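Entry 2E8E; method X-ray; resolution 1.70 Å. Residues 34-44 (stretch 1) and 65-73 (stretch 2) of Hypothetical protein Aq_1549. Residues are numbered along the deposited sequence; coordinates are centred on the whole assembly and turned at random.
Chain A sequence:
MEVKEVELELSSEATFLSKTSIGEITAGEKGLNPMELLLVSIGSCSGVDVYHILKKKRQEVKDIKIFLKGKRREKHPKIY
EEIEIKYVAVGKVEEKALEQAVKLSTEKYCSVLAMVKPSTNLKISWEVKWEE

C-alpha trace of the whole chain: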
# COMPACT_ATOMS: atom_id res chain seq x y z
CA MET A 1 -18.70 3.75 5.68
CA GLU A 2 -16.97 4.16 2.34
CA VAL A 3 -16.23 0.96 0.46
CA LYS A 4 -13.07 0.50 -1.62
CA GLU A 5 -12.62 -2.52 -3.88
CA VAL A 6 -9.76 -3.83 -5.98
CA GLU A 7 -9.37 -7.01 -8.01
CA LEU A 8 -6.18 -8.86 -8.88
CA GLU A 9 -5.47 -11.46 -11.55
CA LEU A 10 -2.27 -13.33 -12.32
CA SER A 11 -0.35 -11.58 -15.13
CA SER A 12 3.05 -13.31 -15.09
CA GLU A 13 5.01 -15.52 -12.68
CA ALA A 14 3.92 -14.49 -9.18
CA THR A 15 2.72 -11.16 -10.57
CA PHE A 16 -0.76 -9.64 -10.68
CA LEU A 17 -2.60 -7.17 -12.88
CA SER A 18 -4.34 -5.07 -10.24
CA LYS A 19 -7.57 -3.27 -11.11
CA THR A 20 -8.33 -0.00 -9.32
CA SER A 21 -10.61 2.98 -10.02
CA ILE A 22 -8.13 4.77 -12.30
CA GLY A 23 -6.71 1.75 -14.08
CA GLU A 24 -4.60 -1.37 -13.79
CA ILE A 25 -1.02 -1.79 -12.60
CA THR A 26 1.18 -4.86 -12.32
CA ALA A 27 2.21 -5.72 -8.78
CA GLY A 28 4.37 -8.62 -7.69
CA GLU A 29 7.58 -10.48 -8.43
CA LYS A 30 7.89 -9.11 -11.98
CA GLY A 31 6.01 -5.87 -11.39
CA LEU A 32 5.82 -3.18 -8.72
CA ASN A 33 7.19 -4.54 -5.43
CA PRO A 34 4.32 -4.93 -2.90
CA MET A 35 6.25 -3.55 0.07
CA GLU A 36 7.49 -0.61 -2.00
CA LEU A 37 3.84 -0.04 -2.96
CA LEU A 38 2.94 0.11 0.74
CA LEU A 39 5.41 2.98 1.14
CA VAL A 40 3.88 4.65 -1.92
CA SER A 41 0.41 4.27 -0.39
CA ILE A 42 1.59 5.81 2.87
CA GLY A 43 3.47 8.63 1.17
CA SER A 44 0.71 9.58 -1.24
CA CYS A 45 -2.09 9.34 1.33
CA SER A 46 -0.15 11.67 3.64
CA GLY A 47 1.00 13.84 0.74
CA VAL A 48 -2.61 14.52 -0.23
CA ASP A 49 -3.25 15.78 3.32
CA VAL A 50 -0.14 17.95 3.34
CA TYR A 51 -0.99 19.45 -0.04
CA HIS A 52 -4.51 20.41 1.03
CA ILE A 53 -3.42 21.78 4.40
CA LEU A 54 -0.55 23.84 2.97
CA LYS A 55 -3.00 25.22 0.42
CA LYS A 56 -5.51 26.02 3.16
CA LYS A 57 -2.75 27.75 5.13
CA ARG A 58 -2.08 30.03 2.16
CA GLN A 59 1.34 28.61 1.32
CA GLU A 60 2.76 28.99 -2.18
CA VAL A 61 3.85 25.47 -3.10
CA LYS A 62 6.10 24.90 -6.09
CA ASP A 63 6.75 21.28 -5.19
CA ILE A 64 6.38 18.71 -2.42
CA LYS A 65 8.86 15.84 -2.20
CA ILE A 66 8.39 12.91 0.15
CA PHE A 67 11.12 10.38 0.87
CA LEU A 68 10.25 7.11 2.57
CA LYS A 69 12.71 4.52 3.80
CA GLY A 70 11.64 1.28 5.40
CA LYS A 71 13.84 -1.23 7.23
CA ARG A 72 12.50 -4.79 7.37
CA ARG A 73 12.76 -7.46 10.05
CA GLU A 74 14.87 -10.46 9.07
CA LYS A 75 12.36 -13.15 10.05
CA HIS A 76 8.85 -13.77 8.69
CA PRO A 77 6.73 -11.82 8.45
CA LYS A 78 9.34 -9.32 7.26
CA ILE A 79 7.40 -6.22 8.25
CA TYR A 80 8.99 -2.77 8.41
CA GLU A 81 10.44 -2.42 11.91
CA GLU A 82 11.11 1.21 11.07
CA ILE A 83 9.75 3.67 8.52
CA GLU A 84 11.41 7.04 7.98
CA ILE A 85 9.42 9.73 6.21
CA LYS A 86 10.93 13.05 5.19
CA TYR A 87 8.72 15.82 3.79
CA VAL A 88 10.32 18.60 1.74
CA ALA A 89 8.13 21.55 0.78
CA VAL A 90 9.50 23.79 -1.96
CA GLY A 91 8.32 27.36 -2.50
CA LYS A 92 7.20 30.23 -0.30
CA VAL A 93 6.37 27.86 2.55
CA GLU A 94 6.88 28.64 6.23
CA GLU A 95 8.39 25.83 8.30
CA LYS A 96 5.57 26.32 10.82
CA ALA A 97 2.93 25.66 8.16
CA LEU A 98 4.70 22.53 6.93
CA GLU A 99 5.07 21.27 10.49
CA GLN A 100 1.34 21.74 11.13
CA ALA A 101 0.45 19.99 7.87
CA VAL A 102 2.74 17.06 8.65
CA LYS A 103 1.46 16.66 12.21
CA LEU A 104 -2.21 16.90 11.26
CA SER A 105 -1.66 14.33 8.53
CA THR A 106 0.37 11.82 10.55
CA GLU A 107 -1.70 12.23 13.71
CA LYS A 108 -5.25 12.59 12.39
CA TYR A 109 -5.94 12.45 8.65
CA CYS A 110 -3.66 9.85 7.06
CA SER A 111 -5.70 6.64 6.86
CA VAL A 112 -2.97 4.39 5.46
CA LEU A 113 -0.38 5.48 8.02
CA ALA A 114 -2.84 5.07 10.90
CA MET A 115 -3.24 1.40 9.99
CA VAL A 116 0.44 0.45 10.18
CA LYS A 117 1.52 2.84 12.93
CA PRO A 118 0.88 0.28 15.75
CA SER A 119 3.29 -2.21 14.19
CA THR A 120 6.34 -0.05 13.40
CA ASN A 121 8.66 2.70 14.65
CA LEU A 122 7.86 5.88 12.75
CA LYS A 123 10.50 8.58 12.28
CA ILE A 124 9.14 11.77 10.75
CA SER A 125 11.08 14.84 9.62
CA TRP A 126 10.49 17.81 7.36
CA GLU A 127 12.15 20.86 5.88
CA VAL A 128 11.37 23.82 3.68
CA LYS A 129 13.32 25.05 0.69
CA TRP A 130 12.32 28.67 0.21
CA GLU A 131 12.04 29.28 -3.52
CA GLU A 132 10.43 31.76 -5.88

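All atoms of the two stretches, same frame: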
# COMPACT_ATOMS: atom_id res chain seq x y z
N PRO A 34 5.39 -5.19 -3.88
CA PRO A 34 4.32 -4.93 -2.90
C PRO A 34 4.69 -4.07 -1.69
O PRO A 34 3.94 -3.17 -1.31
CB PRO A 34 3.87 -6.34 -2.50
CG PRO A 34 4.09 -7.12 -3.78
CD PRO A 34 5.46 -6.62 -4.21
N MET A 35 5.84 -4.34 -1.09
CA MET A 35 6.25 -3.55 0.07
C MET A 35 6.66 -2.13 -0.33
O MET A 35 6.51 -1.20 0.46
CB MET A 35 7.36 -4.27 0.83
CG MET A 35 6.80 -5.35 1.78
SD MET A 35 5.96 -4.70 3.27
CE MET A 35 7.37 -4.66 4.38
N GLU A 36 7.16 -1.96 -1.55
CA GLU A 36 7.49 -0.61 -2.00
C GLU A 36 6.15 0.11 -2.23
O GLU A 36 6.02 1.30 -1.94
CB GLU A 36 8.31 -0.62 -3.29
CG GLU A 36 9.78 -0.96 -3.06
CD GLU A 36 10.61 -0.90 -4.33
OE1 GLU A 36 10.07 -0.58 -5.41
OE2 GLU A 36 11.82 -1.19 -4.24
N LEU A 37 5.16 -0.63 -2.73
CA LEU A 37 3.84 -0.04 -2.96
C LEU A 37 3.19 0.39 -1.64
O LEU A 37 2.42 1.36 -1.62
CB LEU A 37 2.91 -1.03 -3.69
CG LEU A 37 3.19 -1.15 -5.19
CD1 LEU A 37 2.18 -2.11 -5.83
CD2 LEU A 37 3.08 0.23 -5.84
N LEU A 38 3.50 -0.30 -0.55
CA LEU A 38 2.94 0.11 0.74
C LEU A 38 3.50 1.49 1.08
O LEU A 38 2.78 2.37 1.55
CB LEU A 38 3.29 -0.90 1.84
CG LEU A 38 2.94 -0.43 3.27
CD1 LEU A 38 1.44 -0.15 3.36
CD2 LEU A 38 3.35 -1.48 4.29
N LEU A 39 4.80 1.68 0.84
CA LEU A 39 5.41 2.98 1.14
C LEU A 39 4.80 4.04 0.23
O LEU A 39 4.59 5.18 0.65
CB LEU A 39 6.93 2.93 0.94
CG LEU A 39 7.71 2.06 1.94
CD1 LEU A 39 9.18 2.11 1.59
CD2 LEU A 39 7.49 2.56 3.37
N VAL A 40 4.50 3.69 -1.01
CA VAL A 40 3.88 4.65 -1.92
C VAL A 40 2.49 5.02 -1.40
O VAL A 40 2.09 6.18 -1.44
CB VAL A 40 3.77 4.09 -3.37
CG1 VAL A 40 2.90 5.02 -4.22
CG2 VAL A 40 5.15 3.97 -3.99
N SER A 41 1.75 4.02 -0.91
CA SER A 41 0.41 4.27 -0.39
C SER A 41 0.46 5.22 0.80
O SER A 41 -0.33 6.16 0.91
CB SER A 41 -0.25 2.95 0.03
OG SER A 41 -0.33 2.07 -1.07
N ILE A 42 1.41 4.97 1.69
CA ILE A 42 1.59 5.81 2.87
C ILE A 42 1.97 7.23 2.46
O ILE A 42 1.35 8.21 2.90
CB ILE A 42 2.71 5.25 3.78
CG1 ILE A 42 2.27 3.92 4.40
CG2 ILE A 42 3.08 6.27 4.85
CD1 ILE A 42 3.40 3.18 5.12
N GLY A 43 2.99 7.34 1.61
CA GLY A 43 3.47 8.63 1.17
C GLY A 43 2.45 9.47 0.43
O GLY A 43 2.32 10.67 0.68
N SER A 44 1.70 8.84 -0.48
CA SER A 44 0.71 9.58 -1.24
C SER A 44 -0.51 9.95 -0.40
O SER A 44 -1.05 11.05 -0.54
CB SER A 44 0.28 8.78 -2.49
OG SER A 44 -0.24 7.51 -2.14
N LYS A 65 8.13 17.09 -2.01
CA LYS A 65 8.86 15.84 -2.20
C LYS A 65 8.78 15.05 -0.91
O LYS A 65 8.96 15.59 0.17
CB LYS A 65 10.32 16.12 -2.55
CG LYS A 65 10.52 16.89 -3.85
CD LYS A 65 12.00 17.09 -4.15
CE LYS A 65 12.21 17.81 -5.47
NZ LYS A 65 13.66 18.06 -5.73
N ILE A 66 8.49 13.76 -1.03
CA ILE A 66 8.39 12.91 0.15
C ILE A 66 9.29 11.70 -0.04
O ILE A 66 9.18 10.97 -1.02
CB ILE A 66 6.94 12.45 0.39
CG1 ILE A 66 6.01 13.67 0.40
CG2 ILE A 66 6.85 11.73 1.73
CD1 ILE A 66 4.54 13.32 0.54
N PHE A 67 10.18 11.49 0.92
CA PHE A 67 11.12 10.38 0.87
C PHE A 67 10.80 9.38 1.97
O PHE A 67 10.79 9.73 3.14
CB PHE A 67 12.54 10.91 1.03
CG PHE A 67 12.91 11.95 0.01
CD1 PHE A 67 13.38 11.57 -1.25
CD2 PHE A 67 12.72 13.30 0.28
CE1 PHE A 67 13.66 12.54 -2.22
CE2 PHE A 67 13.00 14.27 -0.69
CZ PHE A 67 13.47 13.88 -1.94
N LEU A 68 10.55 8.14 1.58
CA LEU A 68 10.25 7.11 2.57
C LEU A 68 11.28 6.00 2.52
O LEU A 68 11.66 5.53 1.45
CB LEU A 68 8.86 6.53 2.34
CG LEU A 68 7.69 7.51 2.46
CD1 LEU A 68 7.31 8.04 1.08
CD2 LEU A 68 6.51 6.81 3.11
N LYS A 69 11.74 5.59 3.69
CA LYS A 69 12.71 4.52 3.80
C LYS A 69 12.23 3.54 4.85
O LYS A 69 11.98 3.92 6.00
CB LYS A 69 14.09 5.06 4.20
CG LYS A 69 15.11 3.97 4.44
CD LYS A 69 16.48 4.53 4.82
CE LYS A 69 17.03 5.41 3.72
NZ LYS A 69 18.42 5.88 4.03
N GLY A 70 12.10 2.28 4.46
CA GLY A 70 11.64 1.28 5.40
C GLY A 70 12.69 0.20 5.62
O GLY A 70 13.32 -0.25 4.67
N LYS A 71 12.88 -0.19 6.88
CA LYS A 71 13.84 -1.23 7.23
C LYS A 71 13.05 -2.44 7.71
O LYS A 71 12.28 -2.34 8.67
CB LYS A 71 14.78 -0.73 8.33
CG LYS A 71 15.70 0.39 7.88
CD LYS A 71 16.58 0.88 9.03
CE LYS A 71 17.57 1.93 8.56
NZ LYS A 71 16.88 3.11 7.96
N ARG A 72 13.25 -3.57 7.06
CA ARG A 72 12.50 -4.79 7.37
C ARG A 72 13.16 -5.76 8.34
O ARG A 72 14.38 -5.89 8.38
CB ARG A 72 12.19 -5.54 6.08
CG ARG A 72 11.54 -4.69 5.01
CD ARG A 72 11.36 -5.47 3.73
NE ARG A 72 10.42 -6.57 3.86
CZ ARG A 72 10.03 -7.34 2.85
NH1 ARG A 72 10.53 -7.14 1.64
NH2 ARG A 72 9.13 -8.29 3.04
N ARG A 73 12.31 -6.45 9.11
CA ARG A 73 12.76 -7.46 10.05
C ARG A 73 13.35 -8.59 9.22
O ARG A 73 13.00 -8.75 8.05
CB ARG A 73 11.57 -7.97 10.87
CG ARG A 73 11.91 -9.10 11.83
CD ARG A 73 10.78 -9.38 12.80
NE ARG A 73 9.56 -9.83 12.14
CZ ARG A 73 8.43 -10.09 12.79
NH1 ARG A 73 8.37 -9.96 14.11
NH2 ARG A 73 7.35 -10.49 12.12

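The most unusual feature of this contact is Gly43, a helical residue with no side chain on the face turned toward the strand. A CB in ideal position there would lie 2.8 Å from Leu68 CD1, a clash, so the bare backbone is what lets the leucine in. Leu68 CD2 reaches to 3.9 Å from Gly43 N, and Ile66 CD1 comes within 3.5 Å of Gly43 O.

Around this notch, helix 34-44 lies across strand 65-72 with its direction turned 142° from that of the strand, closer to antiparallel than to perpendicular. The axes approach to 9.1 Å, and the CA atoms of Leu39 and Leu68 are 6.5 Å apart, those of Gly43 and Ile66 6.6 Å. No hydrogen bond crosses the contact. The helix satisfies its backbone internally, as in Gly43 N to Leu39 O at 2.9 Å, and what joins the two elements is packing.

Both patterns follow from secondary structure. On the strand, alternation sends Ile66, Leu68 and Arg72 toward the helix, while Lys69 points away; on the helix, Met35, Leu39 and Gly43 recur every four residues, about one turn apart. Leu68 is the centre: its CB lies 4.3 Å from Leu39 CB, and its CD2 lies 3.9 Å from Ile42 CG2, apolar surfaces that gain by excluding water. Gly70 packs its backbone against Leu39, whose CD1 is 4.1 Å from Gly70 N; an ideal CB at Gly70 would lie 3.8 Å from Leu39 CD2, without a clash.

At the far end, Met35 CE covers one face of the Arg72 guanidinium, 3.6 Å from Arg72 NE. A flexible thioether suits that flat surface, since the guanidinium bonds in its own plane; NE and NH2 find partners elsewhere in the structure. On the helix's averted side, Ser41 OG and Ser44 OG donate to Leu37 O (2.9 Å) and Val40 O (2.8 Å), respectively, so these buried hydroxyls are satisfied within the helix.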